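Local atomic coordinates of ORF14 (Streptomyces clavuligerus, PDB entry 2WPX), a protein that binds acetyl-CoA and carries two GCN5-related N-acetyltransferase (GNAT) units in tandem, probably transferring an acyl group in the clavulanic acid pathway. Residues R110-R114 with E334-S338; A148-P154 with V329-A333; V176-L182 with H278-L284; P196-L200 with L248-T252. All coordinates share one frame; numbering follows the deposited sequence.

In the fold
All four contacts nest one within the next, and none cross. From the N terminus the chain first lays down helix 101-115 (residues 110-114, contact 1), then strand 149-162 (residues 148-154, contact 2), the turn leading into strand 180-185 (contact 3) and helix 191-199 (contact 4). It then meets them again in reverse order. Residues 248-252 close contact 4, the innermost loop; 278-284 close contact 3 around it; the last strand, 323-334, returns to close contact 2, and the C-terminal tail closes contact 1. Contacts 3 and 4 touch and bind the second GNAT region together, whereas contacts 1 and 2 tie the C-terminal end to the first.

Contact 1: R110-R114 with E334-S338; sequences RELAR and EAGPS
Glu-334 meets the helix through its backbone carbonyl, which receives Arg-110 NE at 3.0 Å in a nearly straight bond (163° at the hydrogen) lying in both the guanidinium and the carbonyl plane. A bend at chi3 (54°) brings NE round to this oxygen. Next, Ala-335 sets its CB against Ala-113 CB (4.1 Å), beside Leu-121 of strand 120-127. Ala-335 O accepts from Arg-114 NH1 at 2.9 Å, at that guanidinium's edge; the same oxygen sits over a face of the Arg-110 guanidinium, where no bond is aligned. Gly-336 O takes a weak bond from Arg-110 NH2 (3.3 Å). A cis peptide leads into Pro-337 and turns the tail back along Arg-114, so that Ser-338 CA lies over the centre of its guanidinium, 3.4 Å from CZ. A water accepts from Arg-114 NE (2.9 Å) and reaches Ser-338 OG weakly. The C-terminal tail is thus fastened to helix 101-115, whose N-terminal end carries the acetyl-CoA-binding Arg-103. Arg-114 brings the NH1 edge of its guanidinium over one face of the Arg-110 guanidinium; the carbonyls of Glu-334, Ala-335 and Gly-336 surround the two groups, and their partial negative charge probably eases the closeness of the arginines.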
loop_
_atom_site.group_PDB
_atom_site.type_symbol
_atom_site.label_atom_id
_atom_site.label_comp_id
_atom_site.label_asym_id
_atom_site.label_seq_id
_atom_site.Cartn_x
_atom_site.Cartn_y
_atom_site.Cartn_z
ATOM N N ARG A 110 -22.064 -1.096 -2.507
ATOM C CA ARG A 110 -22.717 -1.092 -3.816
ATOM C C ARG A 110 -23.633 0.087 -4.086
ATOM O O ARG A 110 -23.643 0.629 -5.218
ATOM C CB ARG A 110 -23.419 -2.435 -4.071
ATOM C CG ARG A 110 -22.350 -3.517 -4.012
ATOM C CD ARG A 110 -22.892 -4.891 -4.100
ATOM N NE ARG A 110 -23.716 -5.067 -5.271
ATOM C CZ ARG A 110 -25.041 -5.033 -5.221
ATOM N NH1 ARG A 110 -25.621 -4.825 -4.054
ATOM N NH2 ARG A 110 -25.779 -5.220 -6.312
ATOM N N GLU A 111 -24.360 0.507 -3.057
ATOM C CA GLU A 111 -25.150 1.735 -3.124
ATOM C C GLU A 111 -24.286 3.033 -3.343
ATOM O O GLU A 111 -24.645 3.895 -4.170
ATOM C CB GLU A 111 -25.963 1.859 -1.843
ATOM C CG GLU A 111 -26.989 2.951 -1.843
ATOM C CD GLU A 111 -28.060 2.688 -0.777
ATOM O OE1 GLU A 111 -27.765 2.880 0.435
ATOM O OE2 GLU A 111 -29.200 2.297 -1.156
ATOM N N LEU A 112 -23.165 3.151 -2.618
ATOM C CA LEU A 112 -22.257 4.324 -2.755
ATOM C C LEU A 112 -21.599 4.312 -4.143
ATOM O O LEU A 112 -21.556 5.331 -4.817
ATOM C CB LEU A 112 -21.183 4.329 -1.676
ATOM C CG LEU A 112 -21.659 4.633 -0.250
ATOM C CD1 LEU A 112 -20.437 4.527 0.714
ATOM C CD2 LEU A 112 -22.443 6.025 -0.117
ATOM N N ALA A 113 -21.201 3.134 -4.609
ATOM C CA ALA A 113 -20.634 3.020 -5.957
ATOM C C ALA A 113 -21.622 3.476 -6.996
ATOM O O ALA A 113 -21.255 4.163 -7.952
ATOM C CB ALA A 113 -20.188 1.625 -6.253
ATOM N N ARG A 114 -22.868 3.086 -6.803
ATOM C CA ARG A 114 -23.930 3.424 -7.712
ATOM C C ARG A 114 -24.224 4.939 -7.672
ATOM O O ARG A 114 -24.480 5.574 -8.686
ATOM C CB ARG A 114 -25.172 2.604 -7.365
ATOM C CG ARG A 114 -25.447 1.540 -8.355
ATOM C CD ARG A 114 -26.297 0.369 -7.886
ATOM N NE ARG A 114 -27.136 0.600 -6.724
ATOM C CZ ARG A 114 -27.313 -0.318 -5.760
ATOM N NH1 ARG A 114 -26.704 -1.488 -5.836
ATOM N NH2 ARG A 114 -28.086 -0.074 -4.715
ATOM N N GLU A 334 -19.904 -6.685 -9.388
ATOM C CA GLU A 334 -20.902 -5.749 -9.899
ATOM C C GLU A 334 -21.531 -4.857 -8.782
ATOM O O GLU A 334 -21.888 -5.310 -7.678
ATOM C CB GLU A 334 -21.967 -6.490 -10.724
ATOM C CG GLU A 334 -21.448 -7.056 -12.058
ATOM C CD GLU A 334 -22.581 -7.590 -12.945
ATOM O OE1 GLU A 334 -23.044 -8.712 -12.717
ATOM O OE2 GLU A 334 -23.030 -6.891 -13.871
ATOM N N ALA A 335 -21.637 -3.580 -9.086
ATOM C CA ALA A 335 -22.300 -2.622 -8.239
ATOM C C ALA A 335 -23.821 -2.748 -8.345
ATOM O O ALA A 335 -24.525 -2.645 -7.348
ATOM C CB ALA A 335 -21.870 -1.195 -8.660
ATOM N N GLY A 336 -24.326 -2.923 -9.559
ATOM C CA GLY A 336 -25.769 -2.708 -9.858
ATOM C C GLY A 336 -26.442 -4.049 -9.832
ATOM O O GLY A 336 -25.742 -5.053 -9.642
ATOM N N PRO A 337 -27.778 -4.112 -10.070
ATOM C CA PRO A 337 -28.795 -3.121 -10.501
ATOM C C PRO A 337 -29.087 -1.869 -9.625
ATOM O O PRO A 337 -29.025 -0.729 -10.135
ATOM C CB PRO A 337 -30.094 -3.948 -10.613
ATOM C CG PRO A 337 -29.715 -5.378 -10.471
ATOM C CD PRO A 337 -28.282 -5.503 -10.136
ATOM N N SER A 338 -29.469 -2.066 -8.355
ATOM C CA SER A 338 -30.103 -0.975 -7.582
ATOM C C SER A 338 -31.068 -1.476 -6.481
ATOM O O SER A 338 -32.241 -1.799 -6.731
ATOM C CB SER A 338 -30.825 -0.006 -8.544
ATOM O OG SER A 338 -31.410 1.098 -7.871
HETATM O O HOH W 1 -28.910 2.872 -6.298
#

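Contact 2: A148-P154 with V329-A333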
loop_
_atom_site.group_PDB
_atom_site.type_symbol
_atom_site.label_atom_id
_atom_site.label_comp_id
_atom_site.label_asym_id
_atom_site.label_seq_id
_atom_site.Cartn_x
_atom_site.Cartn_y
_atom_site.Cartn_z
ATOM N N ALA A 148 -18.650 -11.373 -5.213
ATOM C CA ALA A 148 -17.451 -10.907 -5.907
ATOM C C ALA A 148 -16.740 -12.162 -6.449
ATOM O O ALA A 148 -17.014 -13.295 -5.999
ATOM C CB ALA A 148 -16.543 -10.138 -4.947
ATOM N N HIS A 149 -15.847 -11.937 -7.428
ATOM C CA HIS A 149 -15.001 -12.987 -7.994
ATOM C C HIS A 149 -13.536 -12.523 -8.010
ATOM O O HIS A 149 -13.229 -11.342 -8.029
ATOM C CB HIS A 149 -15.477 -13.346 -9.413
ATOM C CG HIS A 149 -16.933 -13.643 -9.489
ATOM N ND1 HIS A 149 -17.880 -12.658 -9.666
ATOM C CD2 HIS A 149 -17.613 -14.812 -9.397
ATOM C CE1 HIS A 149 -19.081 -13.213 -9.701
ATOM N NE2 HIS A 149 -18.947 -14.518 -9.536
ATOM N N ARG A 150 -12.625 -13.472 -8.001
ATOM C CA ARG A 150 -11.205 -13.154 -8.157
ATOM C C ARG A 150 -10.947 -12.687 -9.592
ATOM O O ARG A 150 -11.467 -13.295 -10.520
ATOM C CB ARG A 150 -10.371 -14.399 -7.847
ATOM C CG ARG A 150 -10.219 -14.574 -6.354
ATOM C CD ARG A 150 -9.312 -15.737 -6.047
ATOM N NE ARG A 150 -9.415 -16.128 -4.645
ATOM C CZ ARG A 150 -10.312 -17.026 -4.204
ATOM N NH1 ARG A 150 -11.140 -17.573 -5.073
ATOM N NH2 ARG A 150 -10.369 -17.389 -2.929
ATOM N N SER A 151 -10.180 -11.607 -9.763
ATOM C CA SER A 151 -9.790 -11.083 -11.087
ATOM C C SER A 151 -8.696 -11.924 -11.661
ATOM O O SER A 151 -7.844 -12.430 -10.943
ATOM C CB SER A 151 -9.228 -9.665 -10.955
ATOM O OG SER A 151 -10.168 -8.782 -10.363
ATOM N N ASP A 152 -8.673 -12.040 -12.959
ATOM C CA ASP A 152 -7.577 -12.788 -13.574
ATOM C C ASP A 152 -6.366 -11.886 -13.813
ATOM O O ASP A 152 -6.039 -11.569 -14.936
ATOM C CB ASP A 152 -8.031 -13.488 -14.876
ATOM C CG ASP A 152 -6.975 -14.490 -15.405
ATOM O OD1 ASP A 152 -7.134 -14.943 -16.551
ATOM O OD2 ASP A 152 -5.962 -14.809 -14.712
ATOM N N ILE A 153 -5.766 -11.417 -12.733
ATOM C CA ILE A 153 -4.487 -10.731 -12.795
ATOM C C ILE A 153 -3.603 -11.245 -11.650
ATOM O O ILE A 153 -4.086 -11.819 -10.665
ATOM C CB ILE A 153 -4.664 -9.178 -12.709
ATOM C CG1 ILE A 153 -5.182 -8.774 -11.334
ATOM C CG2 ILE A 153 -5.576 -8.672 -13.871
ATOM C CD1 ILE A 153 -5.902 -7.457 -11.287
ATOM N N PRO A 154 -2.297 -11.061 -11.794
ATOM C CA PRO A 154 -1.300 -11.433 -10.833
ATOM C C PRO A 154 -1.689 -10.882 -9.497
ATOM O O PRO A 154 -1.911 -9.682 -9.390
ATOM C CB PRO A 154 -0.084 -10.641 -11.281
ATOM C CG PRO A 154 -0.250 -10.455 -12.702
ATOM C CD PRO A 154 -1.718 -10.390 -12.977
ATOM N N VAL A 329 -4.852 -10.693 -3.014
ATOM C CA VAL A 329 -5.610 -11.173 -4.165
ATOM C C VAL A 329 -6.689 -10.153 -4.603
ATOM O O VAL A 329 -7.438 -9.637 -3.757
ATOM C CB VAL A 329 -6.303 -12.527 -3.884
ATOM C CG1 VAL A 329 -6.865 -13.086 -5.181
ATOM C CG2 VAL A 329 -5.391 -13.488 -3.229
ATOM N N PHE A 330 -6.752 -9.859 -5.907
ATOM C CA PHE A 330 -7.649 -8.819 -6.415
ATOM C C PHE A 330 -8.985 -9.393 -6.770
ATOM O O PHE A 330 -9.083 -10.391 -7.519
ATOM C CB PHE A 330 -7.011 -8.051 -7.579
ATOM C CG PHE A 330 -5.663 -7.503 -7.225
ATOM C CD1 PHE A 330 -5.543 -6.440 -6.347
ATOM C CD2 PHE A 330 -4.494 -8.118 -7.686
ATOM C CE1 PHE A 330 -4.257 -5.970 -5.951
ATOM C CE2 PHE A 330 -3.232 -7.663 -7.292
ATOM C CZ PHE A 330 -3.116 -6.589 -6.435
ATOM N N TRP A 331 -10.031 -8.818 -6.182
ATOM C CA TRP A 331 -11.385 -9.295 -6.430
ATOM C C TRP A 331 -12.195 -8.157 -6.992
ATOM O O TRP A 331 -11.876 -6.988 -6.768
ATOM C CB TRP A 331 -12.058 -9.788 -5.145
ATOM C CG TRP A 331 -11.560 -11.128 -4.466
ATOM C CD1 TRP A 331 -10.352 -11.370 -3.919
ATOM C CD2 TRP A 331 -12.324 -12.305 -4.250
ATOM N NE1 TRP A 331 -10.306 -12.613 -3.340
ATOM C CE2 TRP A 331 -11.501 -13.224 -3.555
ATOM C CE3 TRP A 331 -13.625 -12.694 -4.603
ATOM C CZ2 TRP A 331 -11.944 -14.502 -3.165
ATOM C CZ3 TRP A 331 -14.066 -13.957 -4.217
ATOM C CH2 TRP A 331 -13.217 -14.850 -3.513
ATOM N N THR A 332 -13.309 -8.494 -7.620
ATOM C CA THR A 332 -14.121 -7.510 -8.314
ATOM C C THR A 332 -15.581 -7.945 -8.256
ATOM O O THR A 332 -15.893 -9.161 -8.146
ATOM C CB THR A 332 -13.678 -7.358 -9.811
ATOM O OG1 THR A 332 -14.484 -6.370 -10.438
ATOM C CG2 THR A 332 -13.865 -8.698 -10.616
ATOM N N ALA A 333 -16.486 -6.979 -8.337
ATOM C CA ALA A 333 -17.910 -7.269 -8.161
ATOM C C ALA A 333 -18.737 -6.250 -8.917
ATOM O O ALA A 333 -18.326 -5.114 -9.072
ATOM C CB ALA A 333 -18.280 -7.209 -6.706
HETATM O O HOH W 2 -7.340 -12.264 -8.327
HETATM O O HOH W 3 -4.980 -11.193 -8.004
#
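An antiparallel strand pair joins the end of the chain to the acetyl-CoA-binding half: residues 329-333 run antiparallel to 149-150. His-149 and Thr-332 form the hydrogen-bonded pair, His-149 N to Thr-332 O and Thr-332 N to His-149 O each spanning 2.9 Å. Beside them Arg-150 and Trp-331 form a non-hydrogen-bonded pair. The extended Arg-150 side chain runs alongside the indole, pointing the same way, and lays CG over the five-membered ring, 3.6 Å from its centroid in a CH-pi contact. Their polar ends share one acceptor: Glu-127 OE2 makes a salt bridge with Arg-150 NE and a hydrogen bond with Trp-331 NE1. Strand 323-334 lies between 120-127 and 149-162, the place the seventh strand takes between the fifth and sixth in a GNAT fold; this is consistent with the C-terminal strand completing the first unit. At the end nearer the cofactor, Ala-148 CB packs on Ala-333 CB (3.8 Å); the Ala-148 side chain is about 6 Å from the bound acetyl-CoA. Toward the other end, Ser-151 N gives Phe-330 O an almost linear bond of 2.8 Å (173°), tilted from the carbonyl plane. A water donates to that oxygen too, and Ser-151 OG adds a weak bond. Farther on, a second water takes over from direct pairing, accepting from Phe-330 N (3.1 Å) and donating to Ile-153 O, while Ile-153 crosses the Phe-330 side chain at about a right angle, CG1 3.8 Å from CD2.

Contact 3: V176-L182 with H278-L284; sequences VPAGYSL and HALGTLL
A type II beta turn, Pro-177 to Tyr-180, starts strand 180-185 and sets it beside helix 280-295 in the second GNAT region. The turn is closed by Tyr-180 N to Pro-177 O (3.0 Å), with Gly-179 at positive phi as its third residue. Strand residues 180-182 and helix residues 280-284 run in roughly the same direction, their axes 25° apart. At the turn end, Tyr-180 directs its edge at the face of His-278, which precedes the N-cap residue Ala-279, in an edge-to-face pair whose centroids are 5.4 Å apart and whose planes are inclined at 51°. The phenol OH stands over the imidazole, 3.6 Å from His-278 CE1, while the hydroxyl is hydrogen-bonded with His-275 ND1. Next to this pair Pro-177 CG rests on Leu-280 CD1 (4.0 Å), its ring crossing the leucine at a slant. Leu-283 holds CG anti to the backbone N (chi1 163°), which sends CD2 across to Pro-177 CD and, tip to tip, to Leu-182 CD2 (3.8 Å), with Val-176 at the margin. Leu-182 CD2 also meets Leu-284 CD2 (4.1 Å), their side chains passing alongside and pointing opposite ways. With no hydrogen bond across the contact, its grip is by apolar methyls and rings, and the edge-to-face pair and the hydroxyl's bond with His-275 probably fix how the Tyr-180 ring is turned.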
loop_
_atom_site.group_PDB
_atom_site.type_symbol
_atom_site.label_atom_id
_atom_site.label_comp_id
_atom_site.label_asym_id
_atom_site.label_seq_id
_atom_site.Cartn_x
_atom_site.Cartn_y
_atom_site.Cartn_z
ATOM N N VAL A 176 29.479 0.233 -6.626
ATOM C CA VAL A 176 28.810 0.842 -7.762
ATOM C C VAL A 176 29.550 0.530 -9.061
ATOM O O VAL A 176 30.755 0.721 -9.187
ATOM C CB VAL A 176 28.745 2.391 -7.542
ATOM C CG1 VAL A 176 27.832 3.078 -8.542
ATOM C CG2 VAL A 176 28.317 2.687 -6.072
ATOM N N PRO A 177 28.826 0.004 -10.040
ATOM C CA PRO A 177 29.438 -0.358 -11.319
ATOM C C PRO A 177 29.997 0.874 -12.038
ATOM O O PRO A 177 29.440 1.968 -11.908
ATOM C CB PRO A 177 28.272 -0.946 -12.122
ATOM C CG PRO A 177 27.037 -0.778 -11.301
ATOM C CD PRO A 177 27.476 -0.549 -9.870
ATOM N N ALA A 178 31.073 0.678 -12.811
ATOM C CA ALA A 178 31.718 1.737 -13.568
ATOM C C ALA A 178 30.685 2.359 -14.469
ATOM O O ALA A 178 29.831 1.672 -15.019
ATOM C CB ALA A 178 32.871 1.171 -14.381
ATOM N N GLY A 179 30.744 3.670 -14.607
ATOM C CA GLY A 179 29.737 4.384 -15.384
ATOM C C GLY A 179 28.582 4.899 -14.541
ATOM O O GLY A 179 27.771 5.724 -15.035
ATOM N N TYR A 180 28.467 4.427 -13.289
ATOM C CA TYR A 180 27.292 4.836 -12.456
ATOM C C TYR A 180 27.605 5.665 -11.215
ATOM O O TYR A 180 28.696 5.612 -10.716
ATOM C CB TYR A 180 26.436 3.626 -12.066
ATOM C CG TYR A 180 25.902 2.907 -13.281
ATOM C CD1 TYR A 180 26.672 1.935 -13.937
ATOM C CD2 TYR A 180 24.643 3.229 -13.802
ATOM C CE1 TYR A 180 26.194 1.291 -15.067
ATOM C CE2 TYR A 180 24.165 2.612 -14.926
ATOM C CZ TYR A 180 24.943 1.638 -15.557
ATOM O OH TYR A 180 24.439 1.001 -16.664
ATOM N N SER A 181 26.651 6.447 -10.720
ATOM C CA SER A 181 26.814 6.929 -9.348
ATOM C C SER A 181 25.530 6.916 -8.557
ATOM O O SER A 181 24.441 7.104 -9.097
ATOM C CB SER A 181 27.473 8.291 -9.306
ATOM O OG SER A 181 26.872 9.080 -10.271
ATOM N N LEU A 182 25.672 6.701 -7.257
ATOM C CA LEU A 182 24.539 6.649 -6.349
ATOM C C LEU A 182 24.149 8.042 -5.941
ATOM O O LEU A 182 25.017 8.821 -5.587
ATOM C CB LEU A 182 24.980 5.916 -5.108
ATOM C CG LEU A 182 24.999 4.448 -5.478
ATOM C CD1 LEU A 182 25.115 3.675 -4.193
ATOM C CD2 LEU A 182 23.677 4.073 -6.165
ATOM N N HIS A 278 23.345 -5.047 -14.588
ATOM C CA HIS A 278 24.407 -4.514 -13.732
ATOM C C HIS A 278 24.101 -4.674 -12.247
ATOM O O HIS A 278 24.773 -4.079 -11.398
ATOM C CB HIS A 278 24.615 -3.041 -14.043
ATOM C CG HIS A 278 24.948 -2.779 -15.482
ATOM N ND1 HIS A 278 23.986 -2.591 -16.452
ATOM C CD2 HIS A 278 26.141 -2.733 -16.121
ATOM C CE1 HIS A 278 24.572 -2.450 -17.629
ATOM N NE2 HIS A 278 25.877 -2.522 -17.449
ATOM N N ALA A 279 23.072 -5.451 -11.911
ATOM C CA ALA A 279 22.735 -5.614 -10.476
ATOM C C ALA A 279 22.382 -4.299 -9.752
ATOM O O ALA A 279 22.628 -4.152 -8.556
ATOM C CB ALA A 279 23.855 -6.316 -9.734
ATOM N N LEU A 280 21.787 -3.364 -10.470
ATOM C CA LEU A 280 21.263 -2.128 -9.887
ATOM C C LEU A 280 20.212 -2.360 -8.792
ATOM O O LEU A 280 20.221 -1.704 -7.764
ATOM C CB LEU A 280 20.672 -1.273 -10.998
ATOM C CG LEU A 280 21.632 -0.276 -11.625
ATOM C CD1 LEU A 280 23.078 -0.553 -11.288
ATOM C CD2 LEU A 280 21.402 -0.065 -13.094
ATOM N N GLY A 281 19.348 -3.339 -8.959
ATOM C CA GLY A 281 18.279 -3.514 -7.943
ATOM C C GLY A 281 18.778 -3.952 -6.576
ATOM O O GLY A 281 18.298 -3.480 -5.544
ATOM N N THR A 282 19.728 -4.894 -6.563
ATOM C CA THR A 282 20.397 -5.241 -5.319
ATOM C C THR A 282 21.167 -4.051 -4.749
ATOM O O THR A 282 21.092 -3.769 -3.585
ATOM C CB THR A 282 21.307 -6.460 -5.508
ATOM O OG1 THR A 282 20.485 -7.570 -5.911
ATOM C CG2 THR A 282 21.975 -6.826 -4.197
ATOM N N LEU A 283 21.908 -3.339 -5.578
ATOM C CA LEU A 283 22.725 -2.256 -5.055
ATOM C C LEU A 283 21.811 -1.196 -4.470
ATOM O O LEU A 283 22.029 -0.726 -3.382
ATOM C CB LEU A 283 23.567 -1.626 -6.164
ATOM C CG LEU A 283 24.125 -0.247 -5.805
ATOM C CD1 LEU A 283 25.250 -0.373 -4.793
ATOM C CD2 LEU A 283 24.596 0.461 -7.056
ATOM N N LEU A 284 20.782 -0.817 -5.224
ATOM C CA LEU A 284 19.807 0.155 -4.798
ATOM C C LEU A 284 19.091 -0.221 -3.452
ATOM O O LEU A 284 19.027 0.593 -2.544
ATOM C CB LEU A 284 18.824 0.437 -5.947
ATOM C CG LEU A 284 19.382 1.352 -7.045
ATOM C CD1 LEU A 284 18.355 1.518 -8.147
ATOM C CD2 LEU A 284 19.815 2.755 -6.528
#

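Contact 4: P196-L200 with L248-T252; sequences PVSEL and LAGYT
Val-197 places CG2 over the centre of the Tyr-251 ring, 4.0 Å from the centroid and 12° off the ring normal, a CH-pi contact. CG1, anti to the backbone N (chi1 155°), reaches outward along the ring to Tyr-251 OH at 3.8 Å. Leu-248 lies side by side with Val-197, its CD2 3.7 Å from CG2, and Pro-196 CB meets Leu-248 CB at the same end of the contact (3.8 Å). Leu-200 CD2 closes the group, touching Leu-248 CD2 (4.0 Å) and Tyr-251 CD1 (4.2 Å). A water accepts from Leu-248 N (3.1 Å) and donates weakly to Glu-199 OE1. One shell out, Ala-249 and Gly-250 together face Ala-240 as a classic beta bulge in strand 247-256; this extra residue lets Leu-248 and Tyr-251, three apart, both turn toward helix 191-199. Ala-249 points away, to Leu-280 and Tyr-180, so the strand is packed on both faces. Trp-185 from strand 180-185 touches Tyr-251, Tyr-220 adjoins Val-197 and His-272 adjoins Leu-200. Without a direct hydrogen bond between the segments, the fit of branched side chains to each other and to the ring face, rather than polar pairing, sets how the helix end sits on the strand.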
loop_
_atom_site.group_PDB
_atom_site.type_symbol
_atom_site.label_atom_id
_atom_site.label_comp_id
_atom_site.label_asym_id
_atom_site.label_seq_id
_atom_site.Cartn_x
_atom_site.Cartn_y
_atom_site.Cartn_z
ATOM N N PRO A 196 12.764 12.253 -14.627
ATOM C CA PRO A 196 13.451 10.986 -14.854
ATOM C C PRO A 196 12.794 9.816 -14.087
ATOM O O PRO A 196 12.732 8.708 -14.616
ATOM C CB PRO A 196 14.868 11.271 -14.349
ATOM C CG PRO A 196 15.064 12.774 -14.683
ATOM C CD PRO A 196 13.700 13.386 -14.453
ATOM N N VAL A 197 12.354 10.066 -12.856
ATOM C CA VAL A 197 11.595 9.110 -12.120
ATOM C C VAL A 197 10.311 8.718 -12.865
ATOM O O VAL A 197 9.884 7.546 -12.850
ATOM C CB VAL A 197 11.243 9.622 -10.668
ATOM C CG1 VAL A 197 9.981 8.940 -10.123
ATOM C CG2 VAL A 197 12.391 9.380 -9.730
ATOM N N SER A 198 9.652 9.680 -13.484
ATOM C CA SER A 198 8.407 9.307 -14.072
ATOM C C SER A 198 8.638 8.562 -15.387
ATOM O O SER A 198 7.812 7.735 -15.765
ATOM C CB SER A 198 7.519 10.524 -14.263
ATOM O OG SER A 198 8.036 11.285 -15.322
ATOM N N GLU A 199 9.742 8.830 -16.082
ATOM C CA GLU A 199 9.980 8.143 -17.338
ATOM C C GLU A 199 10.530 6.727 -17.070
ATOM O O GLU A 199 10.688 5.907 -17.980
ATOM C CB GLU A 199 10.837 8.987 -18.327
ATOM C CG GLU A 199 12.130 9.612 -17.749
ATOM C CD GLU A 199 12.755 10.747 -18.622
ATOM O OE1 GLU A 199 13.598 11.515 -18.100
ATOM O OE2 GLU A 199 12.410 10.877 -19.818
ATOM N N LEU A 200 10.812 6.438 -15.808
ATOM C CA LEU A 200 11.129 5.071 -15.440
ATOM C C LEU A 200 9.838 4.287 -15.176
ATOM O O LEU A 200 9.792 3.535 -14.212
ATOM C CB LEU A 200 12.023 5.023 -14.191
ATOM C CG LEU A 200 13.518 4.681 -14.216
ATOM C CD1 LEU A 200 14.304 5.588 -15.134
ATOM C CD2 LEU A 200 14.054 4.778 -12.813
ATOM N N LEU A 248 18.536 8.555 -15.301
ATOM C CA LEU A 248 18.295 7.848 -14.058
ATOM C C LEU A 248 18.064 6.392 -14.365
ATOM O O LEU A 248 17.022 6.017 -14.842
ATOM C CB LEU A 248 17.115 8.440 -13.313
ATOM C CG LEU A 248 16.787 7.801 -11.983
ATOM C CD1 LEU A 248 17.767 8.301 -11.013
ATOM C CD2 LEU A 248 15.391 8.315 -11.648
ATOM N N ALA A 249 19.085 5.587 -14.090
ATOM C CA ALA A 249 19.136 4.201 -14.475
ATOM C C ALA A 249 18.294 3.356 -13.509
ATOM O O ALA A 249 17.876 2.222 -13.821
ATOM C CB ALA A 249 20.610 3.750 -14.499
ATOM N N GLY A 250 18.024 3.907 -12.331
ATOM C CA GLY A 250 17.287 3.176 -11.327
ATOM C C GLY A 250 16.992 3.973 -10.079
ATOM O O GLY A 250 17.678 4.978 -9.764
ATOM N N TYR A 251 15.977 3.512 -9.350
ATOM C CA TYR A 251 15.762 4.040 -8.047
ATOM C C TYR A 251 14.811 3.221 -7.195
ATOM O O TYR A 251 14.198 2.266 -7.653
ATOM C CB TYR A 251 15.320 5.481 -8.169
ATOM C CG TYR A 251 13.878 5.673 -7.982
ATOM C CD1 TYR A 251 12.973 5.034 -8.781
ATOM C CD2 TYR A 251 13.415 6.518 -7.005
ATOM C CE1 TYR A 251 11.620 5.214 -8.580
ATOM C CE2 TYR A 251 12.090 6.722 -6.819
ATOM C CZ TYR A 251 11.198 6.054 -7.594
ATOM O OH TYR A 251 9.866 6.277 -7.377
ATOM N N THR A 252 14.688 3.616 -5.949
ATOM C CA THR A 252 14.005 2.832 -4.982
ATOM C C THR A 252 13.636 3.728 -3.799
ATOM O O THR A 252 14.190 4.806 -3.649
ATOM C CB THR A 252 14.909 1.656 -4.522
ATOM O OG1 THR A 252 14.158 0.783 -3.685
ATOM C CG2 THR A 252 16.100 2.152 -3.741
HETATM O O HOH W 4 16.171 9.614 -16.918
#